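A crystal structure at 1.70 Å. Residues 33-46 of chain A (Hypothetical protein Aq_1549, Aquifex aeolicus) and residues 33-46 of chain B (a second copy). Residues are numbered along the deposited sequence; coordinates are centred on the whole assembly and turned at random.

Chain A, residues 33-46: NPMELLLVSIGSCS
Chain B, residues 33-46: NPMELLLVSIGSCS

Two largely buried helices meet here around a central pair of serines, and not one hydrogen bond crosses between them. At the centre, Ser A41 and Ser B41 face each other across an exact two-fold axis, OG to OG 3.8 Å, yet each hydroxyl is spent on its own helix: Ser A41 OG donates to Leu A37 O at 2.9 Å, with chi1 at -59° (m). The rule is to satisfy the small polar group at home, then use it as a slim packing surface.

Each copy supplies one helix, residues 34-46, continuing later in the chain. Phi and psi stay near -65/-40, and i to i-4 bonds run throughout, with Leu A39 N to Met A35 O weak at 3.4 Å. Asn A33 (phi/psi -68/126, chi1 t, chi2 -96°) sits just before its helix as N-cap, its OD1 accepting from Glu A36 N at 2.9 Å; Asn B33 does the same for chain B. The axes run nearly antiparallel, at 166°, and approach to 8.4 Å. Register is set by Pro A34 opposite Ser B41 and Ser A41 opposite Pro B34, CA to CA 4.8 Å in both pairs. Symmetry repeats every contact below with the chains exchanged.

Ser A41 is a knob in the hole formed by Pro B34, Leu B37, Leu B38 and Ser B41. Its OG lies 3.2 Å from Leu B37 CB, and its CB 3.7 Å from Pro B34 O. Its OG also comes within 3.4 Å of Leu B38 N, but the angle is poor for a hydrogen bond, and that amide already donates to Pro B34 O at 3.0 Å.

Pro A34 points toward the partner helix and packs against Ser B41, Ser B44 and Cys B45. With the ring C-gamma exo, its CG reaches Ser B44 OG at 3.4 Å, and its CB meets Cys B45 CB at 3.7 Å. Ser B44, chi1 58° (p), likewise donates to its own backbone, OG to Val B40 O at 2.8 Å, so it can lie against the apolar ring without losing its bond. Cys B45 has chi1 t.

Leucines complete the contact. Leu A38, leaving its helix sideways with chi1 t and chi2 p, meets its symmetry mate, CD1 of Leu A38 to CD1 of Leu B38, at 3.6 Å. Leu A37 (m, t) points toward the partner and brings its CD1 to 4.3 Å from CG1 of Val B40 (chi1 t). Met A35, Glu A36, Leu A39, Ile A42 and Ser A46 point away. Together the stretches bury 595 Å², by close packing of apolar side chains and of serine hydroxyls bonded within their own helix.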

ATOM      1  N   ASN A  33      -6.798   0.202   7.821  1.00 18.25           N
ATOM      2  CA  ASN A  33      -7.378  -0.709   6.840  1.00 17.29           C
ATOM      3  C   ASN A  33      -6.378  -0.953   5.706  1.00 16.92           C
ATOM      4  O   ASN A  33      -5.886  -0.008   5.102  1.00 18.63           O
ATOM      5  CB  ASN A  33      -8.677  -0.121   6.290  1.00 19.02           C
ATOM      6  CG  ASN A  33      -9.286  -0.978   5.214  1.00 19.89           C
ATOM      7  OD1 ASN A  33      -9.083  -0.738   4.020  1.00 18.55           O
ATOM      8  ND2 ASN A  33     -10.018  -2.012   5.627  1.00 19.24           N
ATOM      9  N   PRO A  34      -6.067  -2.227   5.406  1.00 15.86           N
ATOM     10  CA  PRO A  34      -5.107  -2.546   4.337  1.00 15.48           C
ATOM     11  C   PRO A  34      -5.380  -1.912   2.972  1.00 14.90           C
ATOM     12  O   PRO A  34      -4.461  -1.406   2.326  1.00 15.00           O
ATOM     13  CB  PRO A  34      -5.141  -4.071   4.290  1.00 16.14           C
ATOM     14  CG  PRO A  34      -5.395  -4.430   5.735  1.00 14.64           C
ATOM     15  CD  PRO A  34      -6.493  -3.451   6.109  1.00 15.84           C
ATOM     16  N   MET A  35      -6.628  -1.940   2.524  1.00 15.40           N
ATOM     17  CA  MET A  35      -6.953  -1.354   1.233  1.00 14.33           C
ATOM     18  C   MET A  35      -6.879   0.172   1.269  1.00 15.22           C
ATOM     19  O   MET A  35      -6.582   0.804   0.255  1.00 14.73           O
ATOM     20  CB  MET A  35      -8.315  -1.852   0.753  1.00 14.26           C
ATOM     21  CG  MET A  35      -8.221  -3.237   0.080  1.00 15.57           C
ATOM     22  SD  MET A  35      -7.439  -3.240  -1.578  1.00  6.11           S
ATOM     23  CE  MET A  35      -8.916  -3.020  -2.564  1.00 16.51           C
ATOM     24  N   GLU A  36      -7.142   0.771   2.428  1.00 15.45           N
ATOM     25  CA  GLU A  36      -7.004   2.220   2.529  1.00 15.02           C
ATOM     26  C   GLU A  36      -5.506   2.517   2.485  1.00 15.29           C
ATOM     27  O   GLU A  36      -5.078   3.514   1.894  1.00 14.04           O
ATOM     28  CB  GLU A  36      -7.617   2.760   3.829  1.00 15.55           C
ATOM     29  CG  GLU A  36      -9.133   2.851   3.784  1.00 16.11           C
ATOM     30  CD  GLU A  36      -9.739   3.450   5.042  1.00 20.81           C
ATOM     31  OE1 GLU A  36      -8.983   3.829   5.964  1.00 23.96           O
ATOM     32  OE2 GLU A  36     -10.982   3.536   5.104  1.00 25.81           O
ATOM     33  N   LEU A  37      -4.702   1.644   3.098  1.00 15.01           N
ATOM     34  CA  LEU A  37      -3.252   1.827   3.090  1.00 16.55           C
ATOM     35  C   LEU A  37      -2.693   1.731   1.672  1.00 14.38           C
ATOM     36  O   LEU A  37      -1.693   2.374   1.351  1.00 14.36           O
ATOM     37  CB  LEU A  37      -2.558   0.802   4.000  1.00 17.65           C
ATOM     38  CG  LEU A  37      -2.648   1.117   5.495  1.00 22.99           C
ATOM     39  CD1 LEU A  37      -1.883   0.069   6.293  1.00 23.51           C
ATOM     40  CD2 LEU A  37      -2.061   2.508   5.753  1.00 23.83           C
ATOM     41  N   LEU A  38      -3.328   0.933   0.818  1.00 13.38           N
ATOM     42  CA  LEU A  38      -2.857   0.843  -0.562  1.00 13.82           C
ATOM     43  C   LEU A  38      -3.048   2.211  -1.217  1.00 14.83           C
ATOM     44  O   LEU A  38      -2.174   2.691  -1.945  1.00 14.34           O
ATOM     45  CB  LEU A  38      -3.632  -0.229  -1.348  1.00 14.17           C
ATOM     46  CG  LEU A  38      -3.360  -0.233  -2.862  1.00 13.83           C
ATOM     47  CD1 LEU A  38      -1.869  -0.467  -3.111  1.00 13.84           C
ATOM     48  CD2 LEU A  38      -4.184  -1.315  -3.547  1.00 15.43           C
ATOM     49  N   LEU A  39      -4.191   2.844  -0.962  1.00 15.07           N
ATOM     50  CA  LEU A  39      -4.438   4.162  -1.544  1.00 14.27           C
ATOM     51  C   LEU A  39      -3.428   5.165  -0.987  1.00 15.57           C
ATOM     52  O   LEU A  39      -2.964   6.055  -1.703  1.00 14.05           O
ATOM     53  CB  LEU A  39      -5.868   4.630  -1.256  1.00 13.74           C
ATOM     54  CG  LEU A  39      -6.988   3.842  -1.942  1.00 15.36           C
ATOM     55  CD1 LEU A  39      -8.327   4.428  -1.530  1.00 17.07           C
ATOM     56  CD2 LEU A  39      -6.836   3.908  -3.464  1.00 16.35           C
ATOM     57  N   VAL A  40      -3.083   5.030   0.289  1.00 14.03           N
ATOM     58  CA  VAL A  40      -2.100   5.936   0.873  1.00 15.47           C
ATOM     59  C   VAL A  40      -0.744   5.722   0.197  1.00 15.47           C
ATOM     60  O   VAL A  40      -0.028   6.686  -0.094  1.00 15.97           O
ATOM     61  CB  VAL A  40      -1.952   5.719   2.407  1.00 14.22           C
ATOM     62  CG1 VAL A  40      -0.751   6.501   2.937  1.00 14.71           C
ATOM     63  CG2 VAL A  40      -3.217   6.174   3.119  1.00 16.11           C
ATOM     64  N   SER A  41      -0.392   4.464  -0.062  1.00 15.01           N
ATOM     65  CA  SER A  41       0.885   4.155  -0.710  1.00 14.79           C
ATOM     66  C   SER A  41       0.939   4.778  -2.101  1.00 14.95           C
ATOM     67  O   SER A  41       1.945   5.369  -2.498  1.00 16.28           O
ATOM     68  CB  SER A  41       1.076   2.637  -0.814  1.00 17.89           C
ATOM     69  OG  SER A  41       1.046   2.051   0.475  1.00 25.71           O
ATOM     70  N   ILE A  42      -0.153   4.636  -2.841  1.00 14.52           N
ATOM     71  CA  ILE A  42      -0.243   5.196  -4.182  1.00 14.48           C
ATOM     72  C   ILE A  42      -0.142   6.720  -4.135  1.00 15.10           C
ATOM     73  O   ILE A  42       0.664   7.326  -4.850  1.00 13.81           O
ATOM     74  CB  ILE A  42      -1.590   4.816  -4.845  1.00 15.02           C
ATOM     75  CG1 ILE A  42      -1.631   3.309  -5.123  1.00 12.91           C
ATOM     76  CG2 ILE A  42      -1.791   5.621  -6.123  1.00 15.93           C
ATOM     77  CD1 ILE A  42      -3.013   2.811  -5.555  1.00 14.68           C
ATOM     78  N   GLY A  43      -0.967   7.328  -3.285  1.00 13.71           N
ATOM     79  CA  GLY A  43      -0.993   8.775  -3.163  1.00 16.24           C
ATOM     80  C   GLY A  43       0.317   9.398  -2.728  1.00 16.05           C
ATOM     81  O   GLY A  43       0.744  10.410  -3.292  1.00 16.42           O
ATOM     82  N   SER A  44       0.969   8.797  -1.736  1.00 15.19           N
ATOM     83  CA  SER A  44       2.228   9.342  -1.248  1.00 15.57           C
ATOM     84  C   SER A  44       3.372   9.114  -2.228  1.00 16.83           C
ATOM     85  O   SER A  44       4.217   9.995  -2.412  1.00 17.61           O
ATOM     86  CB  SER A  44       2.570   8.758   0.130  1.00 16.12           C
ATOM     87  OG  SER A  44       2.654   7.344   0.096  1.00 17.02           O
ATOM     88  N   CYS A  45       3.406   7.946  -2.868  1.00 16.83           N
ATOM     89  CA  CYS A  45       4.463   7.663  -3.837  1.00 16.08           C
ATOM     90  C   CYS A  45       4.380   8.701  -4.954  1.00 16.20           C
ATOM     91  O   CYS A  45       5.386   9.306  -5.329  1.00 17.32           O
ATOM     92  CB  CYS A  45       4.296   6.263  -4.433  1.00 15.63           C
ATOM     93  SG  CYS A  45       5.679   5.728  -5.487  1.00 19.24           S
ATOM     94  N   SER A  46       3.175   8.914  -5.472  1.00 16.09           N
ATOM     95  CA  SER A  46       2.977   9.890  -6.548  1.00 18.17           C
ATOM     96  C   SER A  46       3.211  11.313  -6.047  1.00 19.27           C
ATOM     97  O   SER A  46       3.805  12.141  -6.748  1.00 18.97           O
ATOM     98  CB  SER A  46       1.559   9.774  -7.115  1.00 18.49           C
ATOM     99  OG  SER A  46       1.371  10.670  -8.206  1.00 20.42           O
TER
ATOM    100  N   ASN B  33       7.992   5.107   4.180  1.00 18.25           N
ATOM    101  CA  ASN B  33       8.334   4.959   2.769  1.00 17.29           C
ATOM    102  C   ASN B  33       7.146   4.365   2.008  1.00 16.92           C
ATOM    103  O   ASN B  33       6.631   3.320   2.384  1.00 18.63           O
ATOM    104  CB  ASN B  33       9.564   4.064   2.624  1.00 19.02           C
ATOM    105  CG  ASN B  33       9.922   3.809   1.185  1.00 19.89           C
ATOM    106  OD1 ASN B  33       9.544   2.785   0.608  1.00 18.55           O
ATOM    107  ND2 ASN B  33      10.635   4.757   0.578  1.00 19.24           N
ATOM    108  N   PRO B  34       6.697   5.028   0.927  1.00 15.86           N
ATOM    109  CA  PRO B  34       5.553   4.529   0.146  1.00 15.48           C
ATOM    110  C   PRO B  34       5.643   3.079  -0.332  1.00 14.90           C
ATOM    111  O   PRO B  34       4.669   2.331  -0.235  1.00 15.00           O
ATOM    112  CB  PRO B  34       5.467   5.522  -1.009  1.00 16.14           C
ATOM    113  CG  PRO B  34       5.929   6.807  -0.362  1.00 14.64           C
ATOM    114  CD  PRO B  34       7.142   6.339   0.421  1.00 15.84           C
ATOM    115  N   MET B  35       6.794   2.679  -0.854  1.00 15.40           N
ATOM    116  CA  MET B  35       6.943   1.312  -1.329  1.00 14.33           C
ATOM    117  C   MET B  35       6.988   0.313  -0.173  1.00 15.22           C
ATOM    118  O   MET B  35       6.575  -0.837  -0.328  1.00 14.73           O
ATOM    119  CB  MET B  35       8.167   1.196  -2.235  1.00 14.26           C
ATOM    120  CG  MET B  35       7.863   1.645  -3.679  1.00 15.57           C
ATOM    121  SD  MET B  35       6.820   0.487  -4.645  1.00  6.11           S
ATOM    122  CE  MET B  35       8.126  -0.493  -5.378  1.00 16.51           C
ATOM    123  N   GLU B  36       7.482   0.740   0.987  1.00 15.45           N
ATOM    124  CA  GLU B  36       7.469  -0.155   2.140  1.00 15.02           C
ATOM    125  C   GLU B  36       6.009  -0.278   2.575  1.00 15.29           C
ATOM    126  O   GLU B  36       5.563  -1.354   2.988  1.00 14.04           O
ATOM    127  CB  GLU B  36       8.326   0.390   3.291  1.00 15.55           C
ATOM    128  CG  GLU B  36       9.816   0.184   3.078  1.00 16.11           C
ATOM    129  CD  GLU B  36      10.663   0.659   4.246  1.00 20.81           C
ATOM    130  OE1 GLU B  36      10.099   1.135   5.257  1.00 23.96           O
ATOM    131  OE2 GLU B  36      11.902   0.555   4.146  1.00 25.81           O
ATOM    132  N   LEU B  37       5.256   0.820   2.472  1.00 15.01           N
ATOM    133  CA  LEU B  37       3.842   0.797   2.840  1.00 16.55           C
ATOM    134  C   LEU B  37       3.051  -0.139   1.927  1.00 14.38           C
ATOM    135  O   LEU B  37       2.062  -0.735   2.353  1.00 14.36           O
ATOM    136  CB  LEU B  37       3.234   2.207   2.802  1.00 17.65           C
ATOM    137  CG  LEU B  37       3.593   3.085   4.004  1.00 22.99           C
ATOM    138  CD1 LEU B  37       2.896   4.434   3.887  1.00 23.51           C
ATOM    139  CD2 LEU B  37       3.159   2.377   5.291  1.00 23.83           C
ATOM    140  N   LEU B  38       3.477  -0.273   0.674  1.00 13.38           N
ATOM    141  CA  LEU B  38       2.779  -1.190  -0.223  1.00 13.82           C
ATOM    142  C   LEU B  38       2.958  -2.609   0.317  1.00 14.83           C
ATOM    143  O   LEU B  38       2.014  -3.403   0.334  1.00 14.34           O
ATOM    144  CB  LEU B  38       3.333  -1.100  -1.656  1.00 14.17           C
ATOM    145  CG  LEU B  38       2.815  -2.188  -2.611  1.00 13.83           C
ATOM    146  CD1 LEU B  38       1.291  -2.104  -2.701  1.00 13.84           C
ATOM    147  CD2 LEU B  38       3.434  -2.020  -3.992  1.00 15.43           C
ATOM    148  N   LEU B  39       4.171  -2.933   0.762  1.00 15.07           N
ATOM    149  CA  LEU B  39       4.414  -4.268   1.304  1.00 14.27           C
ATOM    150  C   LEU B  39       3.586  -4.463   2.574  1.00 15.57           C
ATOM    151  O   LEU B  39       3.076  -5.556   2.832  1.00 14.05           O
ATOM    152  CB  LEU B  39       5.902  -4.477   1.602  1.00 13.74           C
ATOM    153  CG  LEU B  39       6.833  -4.530   0.386  1.00 15.36           C
ATOM    154  CD1 LEU B  39       8.261  -4.721   0.867  1.00 17.07           C
ATOM    155  CD2 LEU B  39       6.437  -5.680  -0.543  1.00 16.35           C
ATOM    156  N   VAL B  40       3.448  -3.410   3.373  1.00 14.03           N
ATOM    157  CA  VAL B  40       2.643  -3.522   4.584  1.00 15.47           C
ATOM    158  C   VAL B  40       1.182  -3.775   4.206  1.00 15.47           C
ATOM    159  O   VAL B  40       0.501  -4.587   4.839  1.00 15.97           O
ATOM    160  CB  VAL B  40       2.735  -2.239   5.461  1.00 14.22           C
ATOM    161  CG1 VAL B  40       1.698  -2.290   6.582  1.00 14.71           C
ATOM    162  CG2 VAL B  40       4.129  -2.116   6.055  1.00 16.11           C
ATOM    163  N   SER B  41       0.701  -3.089   3.170  1.00 15.01           N
ATOM    164  CA  SER B  41      -0.684  -3.263   2.728  1.00 14.79           C
ATOM    165  C   SER B  41      -0.921  -4.700   2.276  1.00 14.95           C
ATOM    166  O   SER B  41      -1.933  -5.317   2.615  1.00 16.28           O
ATOM    167  CB  SER B  41      -1.000  -2.300   1.576  1.00 17.89           C
ATOM    168  OG  SER B  41      -0.801  -0.960   1.991  1.00 25.71           O
ATOM    169  N   ILE B  42       0.020  -5.227   1.505  1.00 14.52           N
ATOM    170  CA  ILE B  42      -0.072  -6.596   1.017  1.00 14.48           C
ATOM    171  C   ILE B  42      -0.053  -7.583   2.184  1.00 15.10           C
ATOM    172  O   ILE B  42      -0.919  -8.459   2.289  1.00 13.81           O
ATOM    173  CB  ILE B  42       1.116  -6.924   0.080  1.00 15.02           C
ATOM    174  CG1 ILE B  42       1.001  -6.113  -1.217  1.00 12.91           C
ATOM    175  CG2 ILE B  42       1.162  -8.420  -0.205  1.00 15.93           C
ATOM    176  CD1 ILE B  42       2.252  -6.195  -2.095  1.00 14.68           C
ATOM    177  N   GLY B  43       0.944  -7.431   3.054  1.00 13.71           N
ATOM    178  CA  GLY B  43       1.096  -8.320   4.191  1.00 16.24           C
ATOM    179  C   GLY B  43      -0.076  -8.326   5.151  1.00 16.05           C
ATOM    180  O   GLY B  43      -0.515  -9.393   5.593  1.00 16.42           O
ATOM    181  N   SER B  44      -0.598  -7.145   5.472  1.00 15.19           N
ATOM    182  CA  SER B  44      -1.715  -7.062   6.401  1.00 15.57           C
ATOM    183  C   SER B  44      -3.019  -7.545   5.777  1.00 16.83           C
ATOM    184  O   SER B  44      -3.816  -8.212   6.441  1.00 17.61           O
ATOM    185  CB  SER B  44      -1.867  -5.632   6.937  1.00 16.12           C
ATOM    186  OG  SER B  44      -2.059  -4.696   5.891  1.00 17.02           O
ATOM    187  N   CYS B  45      -3.243  -7.222   4.503  1.00 16.83           N
ATOM    188  CA  CYS B  45      -4.464  -7.665   3.832  1.00 16.08           C
ATOM    189  C   CYS B  45      -4.491  -9.192   3.843  1.00 16.20           C
ATOM    190  O   CYS B  45      -5.497  -9.803   4.207  1.00 17.32           O
ATOM    191  CB  CYS B  45      -4.500  -7.170   2.384  1.00 15.63           C
ATOM    192  SG  CYS B  45      -6.073  -7.481   1.525  1.00 19.24           S
ATOM    193  N   SER B  46      -3.375  -9.805   3.460  1.00 16.09           N
ATOM    194  CA  SER B  46      -3.287 -11.267   3.434  1.00 18.17           C
ATOM    195  C   SER B  46      -3.330 -11.844   4.847  1.00 19.27           C
ATOM    196  O   SER B  46      -3.970 -12.874   5.091  1.00 18.97           O
ATOM    197  CB  SER B  46      -1.994 -11.708   2.741  1.00 18.49           C
ATOM    198  OG  SER B  46      -1.923 -13.128   2.649  1.00 20.42           O
TER